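Local structure of ribulose-1,5-bisphosphate carboxylase/oxygenase large subunit (Rhodopseudomonas palustris, 3QFW) at residues 278-283 with 313-318; 225-230 with 249-254; 26-31 with 89-94; 96-101 with 260-265. The protein is a Rubisco-like member of the ribulose-bisphosphate carboxylase large-chain family, probably magnesium-binding, whose own reaction cannot be taken as settled. All coordinates share one frame; numbering follows the deposited sequence.

Contact 1. Residues 278-283 with 313-318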
loop_
_atom_site.group_PDB
_atom_site.type_symbol
_atom_site.label_atom_id
_atom_site.label_comp_id
_atom_site.label_asym_id
_atom_site.label_seq_id
_atom_site.Cartn_x
_atom_site.Cartn_y
_atom_site.Cartn_z
ATOM N N ALA B 278 -4.302 -11.681 -10.704
ATOM C CA ALA B 278 -5.492 -10.987 -11.161
ATOM C C ALA B 278 -5.927 -11.534 -12.540
ATOM O O ALA B 278 -5.116 -11.636 -13.451
ATOM C CB ALA B 278 -5.244 -9.498 -11.233
ATOM N N ASP B 279 -7.202 -11.884 -12.682
ATOM C CA ASP B 279 -7.716 -12.339 -13.976
ATOM C C ASP B 279 -8.212 -11.172 -14.810
ATOM O O ASP B 279 -8.181 -11.222 -16.052
ATOM C CB ASP B 279 -8.829 -13.360 -13.798
ATOM C CG ASP B 279 -8.377 -14.566 -13.012
ATOM O OD1 ASP B 279 -7.511 -15.310 -13.518
ATOM O OD2 ASP B 279 -8.896 -14.769 -11.900
ATOM N N ALA B 280 -8.675 -10.128 -14.133
ATOM C CA ALA B 280 -8.984 -8.875 -14.807
ATOM C C ALA B 280 -8.406 -7.747 -13.979
ATOM O O ALA B 280 -8.218 -7.882 -12.769
ATOM C CB ALA B 280 -10.485 -8.691 -14.997
ATOM N N THR B 281 -8.107 -6.632 -14.625
ATOM C CA THR B 281 -7.504 -5.536 -13.894
ATOM C C THR B 281 -8.107 -4.194 -14.315
ATOM O O THR B 281 -8.058 -3.804 -15.494
ATOM C CB THR B 281 -5.953 -5.578 -13.979
ATOM O OG1 THR B 281 -5.403 -4.547 -13.163
ATOM C CG2 THR B 281 -5.454 -5.408 -15.427
ATOM N N VAL B 282 -8.711 -3.519 -13.336
ATOM C CA VAL B 282 -9.406 -2.259 -13.558
ATOM C C VAL B 282 -8.408 -1.099 -13.531
ATOM O O VAL B 282 -7.492 -1.084 -12.724
ATOM C CB VAL B 282 -10.496 -2.036 -12.479
ATOM C CG1 VAL B 282 -11.186 -0.684 -12.652
ATOM C CG2 VAL B 282 -11.504 -3.181 -12.487
ATOM N N PHE B 283 -8.586 -0.139 -14.433
ATOM C CA PHE B 283 -7.739 1.052 -14.489
ATOM C C PHE B 283 -8.500 2.167 -15.188
ATOM O O PHE B 283 -9.366 1.905 -16.046
ATOM C CB PHE B 283 -6.430 0.772 -15.234
ATOM C CG PHE B 283 -6.618 0.397 -16.691
ATOM C CD1 PHE B 283 -6.406 1.328 -17.696
ATOM C CD2 PHE B 283 -6.983 -0.888 -17.038
ATOM C CE1 PHE B 283 -6.561 0.976 -19.037
ATOM C CE2 PHE B 283 -7.150 -1.253 -18.381
ATOM C CZ PHE B 283 -6.942 -0.314 -19.372
ATOM N N ALA B 313 -3.009 -14.651 -19.681
ATOM C CA ALA B 313 -3.280 -13.226 -19.840
ATOM C C ALA B 313 -4.312 -12.776 -18.810
ATOM O O ALA B 313 -5.092 -13.586 -18.312
ATOM C CB ALA B 313 -3.795 -12.949 -21.269
ATOM N N CYS B 314 -4.291 -11.483 -18.489
ATOM C CA CYS B 314 -5.254 -10.843 -17.589
ATOM C C CYS B 314 -6.035 -9.846 -18.443
ATOM O O CYS B 314 -5.428 -9.135 -19.242
ATOM C CB CYS B 314 -4.478 -10.115 -16.464
ATOM S SG CYS B 314 -5.407 -8.938 -15.426
ATOM N N ILE B 315 -7.362 -9.792 -18.319
ATOM C CA ILE B 315 -8.130 -8.872 -19.171
ATOM C C ILE B 315 -8.045 -7.432 -18.672
ATOM O O ILE B 315 -8.463 -7.134 -17.559
ATOM C CB ILE B 315 -9.635 -9.223 -19.274
ATOM C CG1 ILE B 315 -9.865 -10.736 -19.311
ATOM C CG2 ILE B 315 -10.261 -8.529 -20.483
ATOM C CD1 ILE B 315 -10.221 -11.295 -17.940
ATOM N N PRO B 316 -7.526 -6.527 -19.513
ATOM C CA PRO B 316 -7.512 -5.117 -19.120
ATOM C C PRO B 316 -8.941 -4.607 -19.054
ATOM O O PRO B 316 -9.732 -4.861 -19.967
ATOM C CB PRO B 316 -6.759 -4.424 -20.260
ATOM C CG PRO B 316 -6.243 -5.524 -21.157
ATOM C CD PRO B 316 -7.068 -6.739 -20.896
ATOM N N THR B 317 -9.279 -3.905 -17.981
ATOM C CA THR B 317 -10.647 -3.469 -17.784
ATOM C C THR B 317 -10.724 -1.967 -17.560
ATOM O O THR B 317 -10.763 -1.502 -16.411
ATOM C CB THR B 317 -11.272 -4.225 -16.612
ATOM O OG1 THR B 317 -11.137 -5.632 -16.839
ATOM C CG2 THR B 317 -12.732 -3.858 -16.440
ATOM N N PRO B 318 -10.747 -1.194 -18.657
ATOM C CA PRO B 318 -10.714 0.272 -18.588
ATOM C C PRO B 318 -12.005 0.823 -18.021
ATOM O O PRO B 318 -13.076 0.260 -18.261
ATOM C CB PRO B 318 -10.608 0.704 -20.063
ATOM C CG PRO B 318 -10.357 -0.503 -20.832
ATOM C CD PRO B 318 -10.796 -1.681 -20.046
#

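Contact 2. Residues 225-230 with 249-254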
loop_
_atom_site.group_PDB
_atom_site.type_symbol
_atom_site.label_atom_id
_atom_site.label_comp_id
_atom_site.label_asym_id
_atom_site.label_seq_id
_atom_site.Cartn_x
_atom_site.Cartn_y
_atom_site.Cartn_z
ATOM N N GLY B 225 -19.484 -16.212 -8.746
ATOM C CA GLY B 225 -18.398 -16.644 -9.608
ATOM C C GLY B 225 -17.216 -15.704 -9.769
ATOM O O GLY B 225 -16.262 -16.026 -10.478
ATOM N N ALA B 226 -17.267 -14.544 -9.126
ATOM C CA ALA B 226 -16.140 -13.623 -9.204
ATOM C C ALA B 226 -15.935 -12.896 -7.887
ATOM O O ALA B 226 -16.759 -12.997 -6.983
ATOM C CB ALA B 226 -16.331 -12.632 -10.338
ATOM N N VAL B 227 -14.833 -12.160 -7.798
ATOM C CA VAL B 227 -14.489 -11.412 -6.595
ATOM C C VAL B 227 -13.622 -10.212 -6.951
ATOM O O VAL B 227 -12.779 -10.289 -7.855
ATOM C CB VAL B 227 -13.704 -12.282 -5.601
ATOM C CG1 VAL B 227 -14.573 -13.404 -5.059
ATOM C CG2 VAL B 227 -12.442 -12.835 -6.246
ATOM N N LEU B 228 -13.827 -9.111 -6.233
ATOM C CA LEU B 228 -13.097 -7.877 -6.473
ATOM C C LEU B 228 -12.165 -7.635 -5.292
ATOM O O LEU B 228 -12.561 -7.812 -4.141
ATOM C CB LEU B 228 -14.069 -6.703 -6.603
ATOM C CG LEU B 228 -13.457 -5.349 -6.961
ATOM C CD1 LEU B 228 -12.866 -5.410 -8.373
ATOM C CD2 LEU B 228 -14.511 -4.251 -6.862
ATOM N N VAL B 229 -10.924 -7.252 -5.572
ATOM C CA VAL B 229 -9.967 -6.985 -4.492
ATOM C C VAL B 229 -9.063 -5.845 -4.907
ATOM O O VAL B 229 -8.622 -5.794 -6.052
ATOM C CB VAL B 229 -9.069 -8.202 -4.215
ATOM C CG1 VAL B 229 -8.298 -8.017 -2.896
ATOM C CG2 VAL B 229 -9.889 -9.489 -4.179
ATOM N N ALA B 230 -8.774 -4.941 -3.976
ATOM C CA ALA B 230 -7.779 -3.895 -4.208
ATOM C C ALA B 230 -6.465 -4.299 -3.549
ATOM O O ALA B 230 -6.311 -4.139 -2.334
ATOM C CB ALA B 230 -8.272 -2.578 -3.654
ATOM N N LEU B 249 -12.830 -18.898 -9.110
ATOM C CA LEU B 249 -13.509 -17.613 -9.168
ATOM C C LEU B 249 -12.730 -16.693 -10.093
ATOM O O LEU B 249 -11.508 -16.776 -10.162
ATOM C CB LEU B 249 -13.550 -16.978 -7.774
ATOM C CG LEU B 249 -14.371 -17.665 -6.686
ATOM C CD1 LEU B 249 -14.321 -16.856 -5.395
ATOM C CD2 LEU B 249 -15.802 -17.842 -7.148
ATOM N N VAL B 250 -13.420 -15.808 -10.799
ATOM C CA VAL B 250 -12.706 -14.778 -11.539
ATOM C C VAL B 250 -12.232 -13.729 -10.524
ATOM O O VAL B 250 -13.040 -13.158 -9.782
ATOM C CB VAL B 250 -13.577 -14.134 -12.627
ATOM C CG1 VAL B 250 -12.804 -13.043 -13.347
ATOM C CG2 VAL B 250 -14.062 -15.202 -13.637
ATOM N N VAL B 251 -10.925 -13.493 -10.476
ATOM C CA VAL B 251 -10.382 -12.503 -9.538
ATOM C C VAL B 251 -10.146 -11.182 -10.248
ATOM O O VAL B 251 -9.276 -11.079 -11.116
ATOM C CB VAL B 251 -9.073 -12.969 -8.908
ATOM C CG1 VAL B 251 -8.477 -11.842 -8.002
ATOM C CG2 VAL B 251 -9.304 -14.246 -8.115
ATOM N N VAL B 252 -10.928 -10.175 -9.883
ATOM C CA VAL B 252 -10.848 -8.869 -10.525
ATOM C C VAL B 252 -10.082 -7.932 -9.595
ATOM O O VAL B 252 -10.487 -7.723 -8.451
ATOM C CB VAL B 252 -12.245 -8.271 -10.766
ATOM C CG1 VAL B 252 -12.136 -6.954 -11.521
ATOM C CG2 VAL B 252 -13.157 -9.263 -11.518
ATOM N N ALA B 253 -8.990 -7.361 -10.081
ATOM C CA ALA B 253 -8.219 -6.436 -9.264
ATOM C C ALA B 253 -8.674 -4.994 -9.487
ATOM O O ALA B 253 -9.041 -4.616 -10.601
ATOM C CB ALA B 253 -6.731 -6.588 -9.540
ATOM N N HIS B 254 -8.674 -4.211 -8.407
ATOM C CA HIS B 254 -9.000 -2.787 -8.439
ATOM C C HIS B 254 -7.779 -1.968 -8.003
ATOM O O HIS B 254 -7.012 -2.399 -7.138
ATOM C CB HIS B 254 -10.164 -2.486 -7.489
ATOM C CG HIS B 254 -10.683 -1.084 -7.600
ATOM N ND1 HIS B 254 -10.182 -0.043 -6.848
ATOM C CD2 HIS B 254 -11.649 -0.550 -8.388
ATOM C CE1 HIS B 254 -10.817 1.072 -7.164
ATOM N NE2 HIS B 254 -11.719 0.791 -8.094
#

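Contact 3. Residues 26-31 with 89-94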
loop_
_atom_site.group_PDB
_atom_site.type_symbol
_atom_site.label_atom_id
_atom_site.label_comp_id
_atom_site.label_asym_id
_atom_site.label_seq_id
_atom_site.Cartn_x
_atom_site.Cartn_y
_atom_site.Cartn_z
ATOM N N LEU B 26 23.914 5.437 -8.412
ATOM C CA LEU B 26 24.617 4.579 -7.472
ATOM C C LEU B 26 23.891 4.561 -6.133
ATOM O O LEU B 26 23.705 3.507 -5.522
ATOM C CB LEU B 26 26.051 5.073 -7.260
ATOM C CG LEU B 26 27.014 4.031 -6.693
ATOM C CD1 LEU B 26 27.309 2.970 -7.733
ATOM C CD2 LEU B 26 28.302 4.690 -6.221
ATOM N N ALA B 27 23.488 5.743 -5.680
ATOM C CA ALA B 27 22.768 5.870 -4.422
ATOM C C ALA B 27 21.477 5.049 -4.445
ATOM O O ALA B 27 21.088 4.445 -3.434
ATOM C CB ALA B 27 22.474 7.342 -4.126
ATOM N N LEU B 28 20.819 5.045 -5.602
ATOM C CA LEU B 28 19.630 4.228 -5.814
ATOM C C LEU B 28 19.957 2.740 -5.677
ATOM O O LEU B 28 19.228 1.995 -5.015
ATOM C CB LEU B 28 19.024 4.519 -7.186
ATOM C CG LEU B 28 18.054 3.468 -7.736
ATOM C CD1 LEU B 28 16.857 3.290 -6.815
ATOM C CD2 LEU B 28 17.604 3.832 -9.144
ATOM N N ALA B 29 21.053 2.312 -6.298
ATOM C CA ALA B 29 21.467 0.913 -6.199
ATOM C C ALA B 29 21.636 0.490 -4.743
ATOM O O ALA B 29 21.205 -0.599 -4.350
ATOM C CB ALA B 29 22.754 0.669 -6.984
ATOM N N ILE B 30 22.258 1.367 -3.952
ATOM C CA ILE B 30 22.440 1.151 -2.517
ATOM C C ILE B 30 21.116 1.126 -1.752
ATOM O O ILE B 30 20.848 0.193 -0.994
ATOM C CB ILE B 30 23.346 2.244 -1.883
ATOM C CG1 ILE B 30 24.711 2.293 -2.573
ATOM C CG2 ILE B 30 23.530 1.986 -0.409
ATOM C CD1 ILE B 30 25.499 1.024 -2.442
ATOM N N GLU B 31 20.303 2.164 -1.943
ATOM C CA GLU B 31 19.019 2.295 -1.244
ATOM C C GLU B 31 18.144 1.046 -1.348
ATOM O O GLU B 31 17.467 0.671 -0.384
ATOM C CB GLU B 31 18.231 3.500 -1.770
ATOM C CG GLU B 31 18.842 4.851 -1.447
ATOM C CD GLU B 31 18.335 5.439 -0.140
ATOM O OE1 GLU B 31 17.840 4.680 0.723
ATOM O OE2 GLU B 31 18.425 6.673 0.020
ATOM N N GLY B 89 10.541 -0.178 -1.790
ATOM C CA GLY B 89 10.210 0.167 -0.407
ATOM C C GLY B 89 10.631 1.558 0.040
ATOM O O GLY B 89 9.794 2.411 0.365
ATOM N N ASN B 90 11.941 1.786 0.074
ATOM C CA ASN B 90 12.480 3.069 0.495
ATOM C C ASN B 90 12.445 4.145 -0.571
ATOM O O ASN B 90 12.217 5.311 -0.263
ATOM C CB ASN B 90 13.920 2.905 1.008
ATOM C CG ASN B 90 13.972 2.428 2.444
ATOM O OD1 ASN B 90 12.977 2.495 3.168
ATOM N ND2 ASN B 90 15.140 1.950 2.867
ATOM N N SER B 91 12.683 3.764 -1.826
ATOM C CA SER B 91 12.780 4.767 -2.875
ATOM C C SER B 91 11.422 5.408 -3.112
ATOM O O SER B 91 11.326 6.508 -3.653
ATOM C CB SER B 91 13.346 4.171 -4.167
ATOM O OG SER B 91 14.736 3.944 -4.026
ATOM N N SER B 92 10.367 4.734 -2.677
ATOM C CA SER B 92 9.036 5.286 -2.860
ATOM C C SER B 92 8.910 6.600 -2.097
ATOM O O SER B 92 8.082 7.440 -2.437
ATOM C CB SER B 92 7.952 4.302 -2.425
ATOM O OG SER B 92 7.860 4.211 -1.022
ATOM N N ILE B 93 9.760 6.787 -1.086
ATOM C CA ILE B 93 9.709 7.998 -0.274
ATOM C C ILE B 93 10.378 9.183 -0.977
ATOM O O ILE B 93 10.149 10.339 -0.620
ATOM C CB ILE B 93 10.367 7.783 1.100
ATOM C CG1 ILE B 93 9.789 6.537 1.781
ATOM C CG2 ILE B 93 10.190 9.017 1.978
ATOM C CD1 ILE B 93 8.404 6.728 2.322
ATOM N N GLN B 94 11.205 8.897 -1.977
ATOM C CA GLN B 94 11.903 9.952 -2.704
ATOM C C GLN B 94 10.959 10.561 -3.730
ATOM O O GLN B 94 10.086 9.873 -4.243
ATOM C CB GLN B 94 13.147 9.393 -3.396
ATOM C CG GLN B 94 14.183 8.798 -2.445
ATOM C CD GLN B 94 15.087 9.849 -1.849
ATOM O OE1 GLN B 94 14.729 11.029 -1.783
ATOM N NE2 GLN B 94 16.269 9.430 -1.404
#

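Contact 4. Residues 96-101 with 260-265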
loop_
_atom_site.group_PDB
_atom_site.type_symbol
_atom_site.label_atom_id
_atom_site.label_comp_id
_atom_site.label_asym_id
_atom_site.label_seq_id
_atom_site.Cartn_x
_atom_site.Cartn_y
_atom_site.Cartn_z
ATOM N N ASP B 96 11.974 12.098 -6.644
ATOM C CA ASP B 96 12.597 12.211 -7.958
ATOM C C ASP B 96 12.675 10.877 -8.708
ATOM O O ASP B 96 13.395 10.755 -9.696
ATOM C CB ASP B 96 13.995 12.826 -7.822
ATOM C CG ASP B 96 14.933 11.969 -6.982
ATOM O OD1 ASP B 96 14.449 11.012 -6.339
ATOM O OD2 ASP B 96 16.154 12.252 -6.962
ATOM N N ILE B 97 11.925 9.882 -8.248
ATOM C CA ILE B 97 12.063 8.542 -8.800
ATOM C C ILE B 97 10.723 7.839 -8.979
ATOM O O ILE B 97 9.802 8.008 -8.178
ATOM C CB ILE B 97 12.994 7.668 -7.928
ATOM C CG1 ILE B 97 13.182 6.280 -8.551
ATOM C CG2 ILE B 97 12.455 7.564 -6.507
ATOM C CD1 ILE B 97 14.190 5.411 -7.824
ATOM N N ALA B 98 10.630 7.061 -10.051
ATOM C CA ALA B 98 9.487 6.201 -10.289
ATOM C C ALA B 98 10.002 4.833 -10.700
ATOM O O ALA B 98 11.006 4.731 -11.403
ATOM C CB ALA B 98 8.596 6.779 -11.381
ATOM N N LEU B 99 9.335 3.781 -10.243
ATOM C CA LEU B 99 9.664 2.435 -10.680
ATOM C C LEU B 99 8.897 2.167 -11.980
ATOM O O LEU B 99 7.677 2.187 -11.968
ATOM C CB LEU B 99 9.247 1.425 -9.610
ATOM C CG LEU B 99 9.403 -0.030 -10.042
ATOM C CD1 LEU B 99 10.879 -0.359 -10.247
ATOM C CD2 LEU B 99 8.756 -0.988 -9.050
ATOM N N ALA B 100 9.607 1.910 -13.078
ATOM C CA ALA B 100 8.990 1.836 -14.419
ATOM C C ALA B 100 8.736 0.422 -14.963
ATOM O O ALA B 100 7.706 0.174 -15.597
ATOM C CB ALA B 100 9.817 2.647 -15.439
ATOM N N ASP B 101 9.679 -0.490 -14.746
ATOM C CA ASP B 101 9.517 -1.874 -15.194
ATOM C C ASP B 101 10.361 -2.818 -14.347
ATOM O O ASP B 101 11.258 -2.383 -13.627
ATOM C CB ASP B 101 9.904 -2.026 -16.670
ATOM C CG ASP B 101 9.210 -3.206 -17.341
ATOM O OD1 ASP B 101 8.382 -3.881 -16.688
ATOM O OD2 ASP B 101 9.489 -3.460 -18.539
ATOM N N ALA B 260 -0.298 5.845 -4.448
ATOM C CA ALA B 260 0.298 6.378 -3.222
ATOM C C ALA B 260 1.818 6.364 -3.326
ATOM O O ALA B 260 2.498 7.240 -2.797
ATOM C CB ALA B 260 -0.160 5.574 -2.036
ATOM N N ALA B 261 2.341 5.352 -4.007
ATOM C CA ALA B 261 3.760 5.281 -4.321
ATOM C C ALA B 261 3.912 5.334 -5.848
ATOM O O ALA B 261 3.026 4.900 -6.584
ATOM C CB ALA B 261 4.361 4.010 -3.759
ATOM N N LYS B 262 5.028 5.877 -6.316
ATOM C CA LYS B 262 5.208 6.153 -7.730
ATOM C C LYS B 262 5.708 4.930 -8.486
ATOM O O LYS B 262 6.856 4.880 -8.918
ATOM C CB LYS B 262 6.154 7.334 -7.934
ATOM C CG LYS B 262 6.066 7.969 -9.310
ATOM C CD LYS B 262 4.633 8.313 -9.669
ATOM C CE LYS B 262 4.574 9.542 -10.562
ATOM N NZ LYS B 262 3.171 9.977 -10.820
ATOM N N ILE B 263 4.833 3.938 -8.618
ATOM C CA ILE B 263 5.078 2.790 -9.482
ATOM C C ILE B 263 4.240 2.967 -10.742
ATOM O O ILE B 263 3.038 3.207 -10.654
ATOM C CB ILE B 263 4.679 1.478 -8.786
ATOM C CG1 ILE B 263 5.401 1.351 -7.429
ATOM C CG2 ILE B 263 4.966 0.290 -9.683
ATOM C CD1 ILE B 263 5.103 0.050 -6.696
ATOM N N ALA B 264 4.862 2.865 -11.914
ATOM C CA ALA B 264 4.123 3.084 -13.156
ATOM C C ALA B 264 2.943 2.118 -13.264
ATOM O O ALA B 264 3.073 0.925 -12.956
ATOM C CB ALA B 264 5.041 2.941 -14.372
ATOM N N ALA B 265 1.803 2.639 -13.714
ATOM C CA ALA B 265 0.577 1.836 -13.816
ATOM C C ALA B 265 0.726 0.594 -14.676
ATOM O O ALA B 265 0.228 -0.477 -14.318
ATOM C CB ALA B 265 -0.598 2.680 -14.298
#

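Contact 1. Residues 278-283 with 313-318
Ala280 to Phe283 and Ile315 to Pro318 pair as parallel neighbours in the TIM barrel, the two strands of a beta-alpha-beta unit closed over by helix 294-305. Their short axes come within 4.6 Å at an angle of 26°. Backbone bonds set the pairing: Thr281 gives one and receives one, its N donating to Ile315 O and its O accepting from Thr317 N at 2.8 Å, and Phe283 N reaches Thr317 O in a longer link of 3.2 Å. Thr317 thus both donates and accepts.

The apolar contacts fall on both faces of the sheet. Facing the helices, the Phe283 ring takes Pro318 CA over one face, 4.0 Å from its centroid, in a CH-pi contact, while Pro316 CB lies 3.7 Å from CE2 at the ring's edge. With CG between the backbone N and the carbonyl carbon (chi1 63°), the ring lies beside Pro318, pointing the same way. Further along, Cys314 SG packs 3.5 Å from Thr281 CG2; the Thr281 hydroxyl bonds instead to Leu269 O of helix 265-276.

On the barrel's inner face, Ala280 CB lies 3.6 Å from Thr317 OG1. That hydroxyl donates to Ile315 O, which Thr281 N approaches from the opposite face of the carbonyl plane.

Contact 2. Residues 225-230 with 249-254
Two adjacent parallel strands of the TIM barrel meet here, Ala226 to Val229 beside Val250 to Ala253, with the chain returning between them through helices 231-234 and 236-243. Five backbone hydrogen bonds zip them together, from Val250 N to Gly225 O at one end to His254 N to Val229 O at the other. The shortest, Val252 N to Val227 O at 2.7 Å, is also nearly straight, with an angle of 171° at the hydrogen.

Toward the barrel interior, Leu228 leans across its neighbour: CG stands anti to the backbone N (chi1 -176°), and CD1 touches Val252 CG1 at 3.6 Å and also lies near His254 CB at 4.1 Å. Ala226 CB meets Val250 CB on the same face. On the outer face Val227 has a methyl for each of two partners. CG1 presses against Leu249 CD1 at 3.5 Å, closer than usual for two carbons, the side chains crossing at about a right angle, while CG2 meets Val251 CG2 at 3.9 Å.

Helix 209-222 covers this outer side, touching Val227, Val229 and Leu249, whereas strands 200-202 and 162-165 lie against the inner residues. Beyond the strand, His254 stacks on His167 and packs on Asn90 of the second subunit.

Contact 3. Residues 26-31 with 89-94
Leu28 and Glu31, one turn apart on helix 18-31, meet the short 3-10 turn that follows helix 80-88. The nearest pair is apolar against polar: Leu28 CD1 comes to 3.6 Å from Ser91 OG, and Glu31 CB approaches the same hydroxyl from 4.2 Å. Leu28 CG is anti to the backbone N (chi1 162°), and the methyl end closes on the turn although the side chain does not start out toward it. Glu31 reaches further with its bent chain, whose OE2 stops 3.8 Å from Gln94 NE2; the two side chains cross at about a right angle, with carboxylate and amide planes 88° apart. Asn90 sits beside Glu31, its CB 4.3 Å from Glu31 OE1.

The turn is shaped from within. Ile93 N bonds to Asn90 O and Gln94 N to Ser91 O, and Ser92 OG donates to Gly89 O at 3.0 Å. Ser91 OG is hydrogen-bonded to Gln32 OE1, just past the helix end. The contact thus joins helix 18-31, which packs through Leu28 on strands 8-15 and 64-71 of the N-terminal antiparallel sheet, to a turn at the subunit interface, where Asn90, Ser92, Ile93 and Gln94 also pack on the second subunit.

No hydrogen bond crosses between the two segments. Their fit rests on van der Waals contact, and the Glu31 carboxylate can offer the Gln94 amide at most a weak electrostatic attraction at this spacing.

Contact 4. Residues 96-101 with 260-265
Leu99 and Ile263 lie side by side and point the same way, Leu99 CD2 against Ile263 CG2 at 4.0 Å. Leu99 CG is anti to the backbone N (chi1 173°), and so is the Ile263 CG2 branch that meets it. Next to them Ala98 CB presses on Lys262 CG at 3.5 Å, tighter than normal carbon packing. Of the lysine side chain only CB and CG take part; its end, bent at chi2 and chi3, leads away. Ala264 CB points at the other backbone and rests 3.6 Å from Leu99 O.

The backbones hold these groups in step through a single bridge at Leu99 and Ile263. Leu99 N donates to Lys262 O at 3.0 Å, lying in the carbonyl plane, and Ala264 N returns a bond to Leu99 O at 2.9 Å that is almost perfectly straight (179°). Lys262 is the centre of an inverse gamma turn, closed by Ile263 N to Ala261 O.

The bridge thus joins the edge of the N-terminal antiparallel sheet to the barrel loop leading into helix 265-276, with Ala264 at its N-cap. Strand 8-15 flanks Ile97 and Leu99, helix 80-88 touches Leu99 and Ile263 through Phe88, and Met257 of the second subunit packs on Ile263.

Contacts 1 and 2 are the outer two strand pairings of one four-stranded parallel sheet of the barrel, joined by the pairing of strands 250-253 and 280-284, where Asp279 N lies 2.7 Å from Val251 O, probably hydrogen-bonded. Contact 3 lies in the N-terminal part, and contact 4, 12 Å away between centres, joins that part to the barrel; the two touch where Leu28 CD1 meets Ile97 CD1 at 3.6 Å. The nearest atoms of contacts 4 and 1 are about 6 Å apart, whereas contact 3 stays about 17 Å from contact 2 at the closest atoms. Across the dimer, however, contacts 2 and 3 come together, consistent with the intersubunit active sites of the Rubisco family.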